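Local coordinates for magnesium and cobalt efflux protein CorC (Pseudomonas aeruginosa, PDB 3LLB), which probably takes part in the transport of magnesium and cobalt ions, the present chain being its C-terminal transporter-associated domain, at residues 13-19 with 35-39; 49-53 with 64-70. All coordinates share one frame; numbering follows the deposited sequence.

Contact 1 of 2, residues 13-19 with 35-39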
loop_
_atom_site.group_PDB
_atom_site.type_symbol
_atom_site.label_atom_id
_atom_site.label_comp_id
_atom_site.label_asym_id
_atom_site.label_seq_id
_atom_site.Cartn_x
_atom_site.Cartn_y
_atom_site.Cartn_z
ATOM N N VAL A 13 -5.087 2.412 -3.333
ATOM C CA VAL A 13 -3.966 3.270 -3.001
ATOM C C VAL A 13 -2.876 3.132 -4.030
ATOM O O VAL A 13 -2.426 2.010 -4.314
ATOM C CB VAL A 13 -3.478 2.924 -1.584
ATOM C CG1 VAL A 13 -2.316 3.774 -1.185
ATOM C CG2 VAL A 13 -4.614 3.084 -0.541
ATOM N N LYS A 14 -2.425 4.248 -4.622
ATOM C CA LYS A 14 -1.288 4.199 -5.549
ATOM C C LYS A 14 0.015 3.853 -4.808
ATOM O O LYS A 14 0.249 4.335 -3.671
ATOM C CB LYS A 14 -1.151 5.532 -6.254
ATOM C CG LYS A 14 -2.230 5.807 -7.326
ATOM C CD LYS A 14 -1.989 7.155 -7.898
ATOM C CE LYS A 14 -2.972 7.443 -8.991
ATOM N NZ LYS A 14 -2.881 8.866 -9.458
ATOM N N ALA A 15 0.842 2.980 -5.415
ATOM C CA ALA A 15 2.124 2.625 -4.823
ATOM C C ALA A 15 3.092 3.826 -4.618
ATOM O O ALA A 15 3.887 3.865 -3.704
ATOM C CB ALA A 15 2.746 1.468 -5.676
ATOM N N LEU A 16 2.975 4.839 -5.455
ATOM C CA LEU A 16 3.778 6.064 -5.376
ATOM C C LEU A 16 3.373 7.016 -4.251
ATOM O O LEU A 16 4.095 7.981 -3.979
ATOM C CB LEU A 16 3.798 6.797 -6.773
ATOM C CG LEU A 16 2.444 7.112 -7.494
ATOM C CD1 LEU A 16 1.696 8.270 -6.786
ATOM C CD2 LEU A 16 2.452 7.333 -9.076
ATOM N N THR A 17 2.226 6.778 -3.597
ATOM C CA THR A 17 1.831 7.534 -2.361
ATOM C C THR A 17 2.950 7.621 -1.341
ATOM O O THR A 17 3.390 6.615 -0.877
ATOM C CB THR A 17 0.593 6.935 -1.666
ATOM O OG1 THR A 17 -0.431 6.804 -2.649
ATOM C CG2 THR A 17 0.070 7.812 -0.460
ATOM N N PRO A 18 3.403 8.839 -1.011
ATOM C CA PRO A 18 4.320 9.031 0.064
ATOM C C PRO A 18 3.827 8.424 1.349
ATOM O O PRO A 18 2.670 8.545 1.658
ATOM C CB PRO A 18 4.334 10.561 0.186
ATOM C CG PRO A 18 4.320 10.979 -1.216
ATOM C CD PRO A 18 3.196 10.123 -1.723
ATOM N N VAL A 19 4.705 7.793 2.093
ATOM C CA VAL A 19 4.316 7.268 3.383
ATOM C C VAL A 19 3.732 8.371 4.332
ATOM O O VAL A 19 2.758 8.105 5.061
ATOM C CB VAL A 19 5.494 6.404 4.007
ATOM C CG1 VAL A 19 5.304 6.255 5.503
ATOM C CG2 VAL A 19 5.512 5.072 3.349
ATOM N N PHE A 35 10.907 4.528 5.067
ATOM C CA PHE A 35 10.247 4.271 3.767
ATOM C C PHE A 35 9.856 5.484 3.028
ATOM O O PHE A 35 9.265 6.347 3.657
ATOM C CB PHE A 35 8.967 3.490 3.977
ATOM C CG PHE A 35 9.158 2.220 4.709
ATOM C CD1 PHE A 35 9.609 1.091 4.028
ATOM C CD2 PHE A 35 8.882 2.128 6.058
ATOM C CE1 PHE A 35 9.765 -0.092 4.676
ATOM C CE2 PHE A 35 9.040 0.928 6.720
ATOM C CZ PHE A 35 9.492 -0.198 6.012
ATOM N N ASP A 36 10.021 5.537 1.703
ATOM C CA ASP A 36 9.561 6.733 0.968
ATOM C C ASP A 36 8.136 6.600 0.502
ATOM O O ASP A 36 7.402 7.545 0.555
ATOM C CB ASP A 36 10.402 7.056 -0.264
ATOM C CG ASP A 36 11.755 7.656 0.087
ATOM O OD1 ASP A 36 11.897 8.245 1.171
ATOM O OD2 ASP A 36 12.710 7.518 -0.727
ATOM N N THR A 37 7.775 5.448 -0.046
ATOM C CA THR A 37 6.446 5.283 -0.646
ATOM C C THR A 37 5.812 3.991 -0.186
ATOM O O THR A 37 6.478 3.125 0.346
ATOM C CB THR A 37 6.517 5.297 -2.176
ATOM O OG1 THR A 37 7.270 4.169 -2.606
ATOM C CG2 THR A 37 7.207 6.598 -2.694
ATOM N N VAL A 38 4.489 3.930 -0.310
ATOM C CA VAL A 38 3.709 2.736 0.018
ATOM C C VAL A 38 4.239 1.507 -0.711
ATOM O O VAL A 38 4.302 0.418 -0.154
ATOM C CB VAL A 38 2.201 2.979 -0.255
ATOM C CG1 VAL A 38 1.377 1.655 -0.304
ATOM C CG2 VAL A 38 1.646 3.959 0.788
ATOM N N GLY A 39 4.593 1.656 -1.980
ATOM C CA GLY A 39 5.123 0.501 -2.741
ATOM C C GLY A 39 6.432 -0.010 -2.149
ATOM O O GLY A 39 6.653 -1.208 -2.099
#
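Val38 and Val19, which bury more surface here than any other residue, show how two helix starts can be tied together through backbone groups while their side chains pack against the opposite segment. Each valine is the first residue of a helix, and each spends its amide on a carbonyl of the other segment. Val38 N donates to Thr17 O at 3.0 Å, arriving nearly head-on to the carbonyl (C=O...N 168°); Val19 N donates to Asp36 O at 3.1 Å from well above the carbonyl plane. These two bonds flank the isolated beta bridge between Pro18 and Thr37. With CG1 anti to the backbone N (chi1 164°), Val38 keeps CG2 beside that N, where it lies 4.0 Å from Thr17 CB. Val19 has the same rotamer, and its CG2 packs 3.9 Å from Phe35 CB and over the carbonyl of Thr37.

A third bond comes from Ala15: Ala15 O accepts from Gly39 N at 2.9 Å, in the carbonyl plane and on a lone pair. Ala15 CB meets Gly39 CA at 3.9 Å, a close approach made at a residue that carries no side chain. Ala15 lies in the type I turn from Lys14 to Thr17, which is closed on Lys14 O by Thr17 N and, at 2.8 Å, by Thr17 OG1, both from one face of its plane.

The contact thus joins the end of strand 11-14 to the starts of helices 19-26 and 38-46. Phe22 of the former helix touches Val13, Thr17 and Val38, while Leu76 of strand 73-80 lies against Val38 and Phe30 touches Val19.

Contact 2 of 2, residues 49-53 with 64-70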
loop_
_atom_site.group_PDB
_atom_site.type_symbol
_atom_site.label_atom_id
_atom_site.label_comp_id
_atom_site.label_asym_id
_atom_site.label_seq_id
_atom_site.Cartn_x
_atom_site.Cartn_y
_atom_site.Cartn_z
ATOM N N LEU A 49 9.165 -8.785 -5.863
ATOM C CA LEU A 49 8.124 -8.123 -6.657
ATOM C C LEU A 49 6.867 -9.000 -6.685
ATOM O O LEU A 49 6.876 -10.115 -7.258
ATOM C CB LEU A 49 8.641 -7.882 -8.078
ATOM C CG LEU A 49 7.692 -7.196 -9.105
ATOM C CD1 LEU A 49 7.417 -5.760 -8.699
ATOM C CD2 LEU A 49 8.290 -7.298 -10.496
ATOM N N PRO A 50 5.781 -8.544 -6.030
ATOM C CA PRO A 50 4.614 -9.376 -5.991
ATOM C C PRO A 50 3.827 -9.307 -7.288
ATOM O O PRO A 50 3.948 -8.362 -8.100
ATOM C CB PRO A 50 3.818 -8.779 -4.830
ATOM C CG PRO A 50 4.131 -7.339 -4.915
ATOM C CD PRO A 50 5.577 -7.302 -5.288
ATOM N N LYS A 51 2.977 -10.310 -7.446
ATOM C CA LYS A 51 2.001 -10.375 -8.510
ATOM C C LYS A 51 0.681 -9.970 -7.951
ATOM O O LYS A 51 0.506 -9.891 -6.722
ATOM C CB LYS A 51 1.910 -11.796 -9.059
ATOM C CG LYS A 51 3.049 -12.104 -9.988
ATOM C CD LYS A 51 3.112 -13.559 -10.349
ATOM C CE LYS A 51 3.672 -13.795 -11.818
ATOM N NZ LYS A 51 4.300 -12.567 -12.511
ATOM N N ARG A 52 -0.223 -9.609 -8.838
ATOM C CA ARG A 52 -1.601 -9.409 -8.478
ATOM C C ARG A 52 -2.128 -10.502 -7.536
ATOM O O ARG A 52 -1.865 -11.711 -7.709
ATOM C CB ARG A 52 -2.458 -9.353 -9.754
ATOM C CG ARG A 52 -3.876 -8.955 -9.477
ATOM C CD ARG A 52 -4.625 -8.549 -10.677
ATOM N NE ARG A 52 -5.752 -7.720 -10.280
ATOM C CZ ARG A 52 -6.916 -8.212 -9.938
ATOM N NH1 ARG A 52 -7.098 -9.503 -9.927
ATOM N NH2 ARG A 52 -7.860 -7.440 -9.585
ATOM N N ASN A 53 -2.853 -10.039 -6.525
ATOM C CA ASN A 53 -3.572 -10.806 -5.504
ATOM C C ASN A 53 -2.696 -11.326 -4.363
ATOM O O ASN A 53 -3.190 -11.961 -3.468
ATOM C CB ASN A 53 -4.440 -11.887 -6.103
ATOM C CG ASN A 53 -5.594 -11.337 -6.851
ATOM O OD1 ASN A 53 -6.099 -10.245 -6.551
ATOM N ND2 ASN A 53 -6.029 -12.071 -7.845
ATOM N N ARG A 64 -3.491 -5.687 -0.470
ATOM C CA ARG A 64 -3.633 -6.684 -1.542
ATOM C C ARG A 64 -3.188 -6.042 -2.848
ATOM O O ARG A 64 -3.641 -4.903 -3.197
ATOM C CB ARG A 64 -5.074 -7.158 -1.615
ATOM C CG ARG A 64 -5.406 -8.018 -2.814
ATOM C CD ARG A 64 -6.881 -8.309 -2.905
ATOM N NE ARG A 64 -7.211 -8.616 -4.299
ATOM C CZ ARG A 64 -8.295 -8.195 -4.963
ATOM N NH1 ARG A 64 -9.225 -7.419 -4.380
ATOM N NH2 ARG A 64 -8.464 -8.567 -6.233
ATOM N N VAL A 65 -2.279 -6.693 -3.573
ATOM C CA VAL A 65 -1.803 -6.177 -4.845
ATOM C C VAL A 65 -2.897 -6.264 -5.910
ATOM O O VAL A 65 -3.358 -7.356 -6.261
ATOM C CB VAL A 65 -0.468 -6.877 -5.329
ATOM C CG1 VAL A 65 -0.008 -6.256 -6.615
ATOM C CG2 VAL A 65 0.578 -6.761 -4.239
ATOM N N LEU A 66 -3.348 -5.122 -6.402
ATOM C CA LEU A 66 -4.298 -5.092 -7.547
ATOM C C LEU A 66 -3.627 -5.000 -8.886
ATOM O O LEU A 66 -4.126 -5.531 -9.876
ATOM C CB LEU A 66 -5.263 -3.936 -7.380
ATOM C CG LEU A 66 -6.234 -3.925 -6.218
ATOM C CD1 LEU A 66 -6.915 -2.587 -6.219
ATOM C CD2 LEU A 66 -7.220 -5.079 -6.321
ATOM N N ASN A 67 -2.485 -4.324 -8.937
ATOM C CA ASN A 67 -1.759 -4.108 -10.189
ATOM C C ASN A 67 -0.282 -3.974 -9.940
ATOM O O ASN A 67 0.175 -3.213 -9.048
ATOM C CB ASN A 67 -2.291 -2.839 -10.922
ATOM C CG ASN A 67 -1.666 -2.655 -12.266
ATOM O OD1 ASN A 67 -0.438 -2.485 -12.350
ATOM N ND2 ASN A 67 -2.486 -2.702 -13.355
ATOM N N ALA A 68 0.495 -4.788 -10.625
ATOM C CA ALA A 68 1.944 -4.615 -10.655
ATOM C C ALA A 68 2.378 -4.961 -12.051
ATOM O O ALA A 68 1.759 -5.819 -12.723
ATOM C CB ALA A 68 2.645 -5.548 -9.636
ATOM N N ASP A 69 3.481 -4.374 -12.501
ATOM C CA ASP A 69 4.102 -4.813 -13.742
ATOM C C ASP A 69 5.425 -5.574 -13.484
ATOM O O ASP A 69 5.615 -6.117 -12.433
ATOM C CB ASP A 69 4.236 -3.636 -14.673
ATOM C CG ASP A 69 5.206 -2.598 -14.214
ATOM O OD1 ASP A 69 6.089 -2.884 -13.344
ATOM O OD2 ASP A 69 5.102 -1.454 -14.746
ATOM N N SER A 70 6.309 -5.629 -14.466
ATOM C CA SER A 70 7.572 -6.395 -14.362
ATOM C C SER A 70 8.659 -5.731 -13.500
ATOM O O SER A 70 9.654 -6.351 -13.207
ATOM C CB SER A 70 8.129 -6.667 -15.745
ATOM O OG SER A 70 7.242 -7.610 -16.350
HETATM O O HOH W 1 4.666 -8.251 -10.889
#
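Arg64 runs alongside Asn53 in the same direction, where an irregular loop follows strand 61-68 at a classic beta bulge, Leu66 and Asn67 both facing Leu75 of the neighbouring strand. NE and NH2 of Arg64 both donate to Asn53 OD1, a two-pronged bond to one atom, which sits in the guanidinium plane, and the amide is turned 29° from that plane. Leu66 CD2 lies over the centre of one face of the same guanidinium.

Arg52 comes in differently. With CG anti to the backbone N and the chain extended, it runs past the Leu66 carbonyl, and Arg52 NE donates to Leu66 O at 2.8 Å through a bent bond (134° at the hydrogen). Its guanidinium stands 80° from that of Arg64, and the NH2 atoms of Arg52 and Arg64 are 3.6 Å apart, a proximity of like charges probably eased by the carbonyl oxygens that each group engages.

On the inner side, Val65 and Pro50 cross at about a right angle, Val65 CG2 meeting Pro50 CG at 3.7 Å, while Val65 CB abuts Lys51 O. Asn53 N gives Val65 O a nearly straight bond of 2.7 Å, fastening the loop just before strand 55-58 begins. Farther along, the methyl of Ala68 faces Pro50 O, and one water donates to both Pro50 O (2.9 Å) and Asp69 O (2.8 Å).

The two contacts come in series along the chain: contact 1 closes at residue 39, at the start of helix 38-46, and contact 2 opens at residue 49, shortly after that helix ends. Their centres are 14 Å apart and their nearest atoms about 6 Å, without touching. What they share is the antiparallel sheet. Contact 1 reaches it through strand 11-14 and contact 2 through strand 61-68, with strand 73-80 lying between these two in the sheet order. Contact 1 is partly buried and contact 2 lies at the surface; in this small transporter-associated domain, together they place the start of helix 38-46 and the loop that follows it against one sheet.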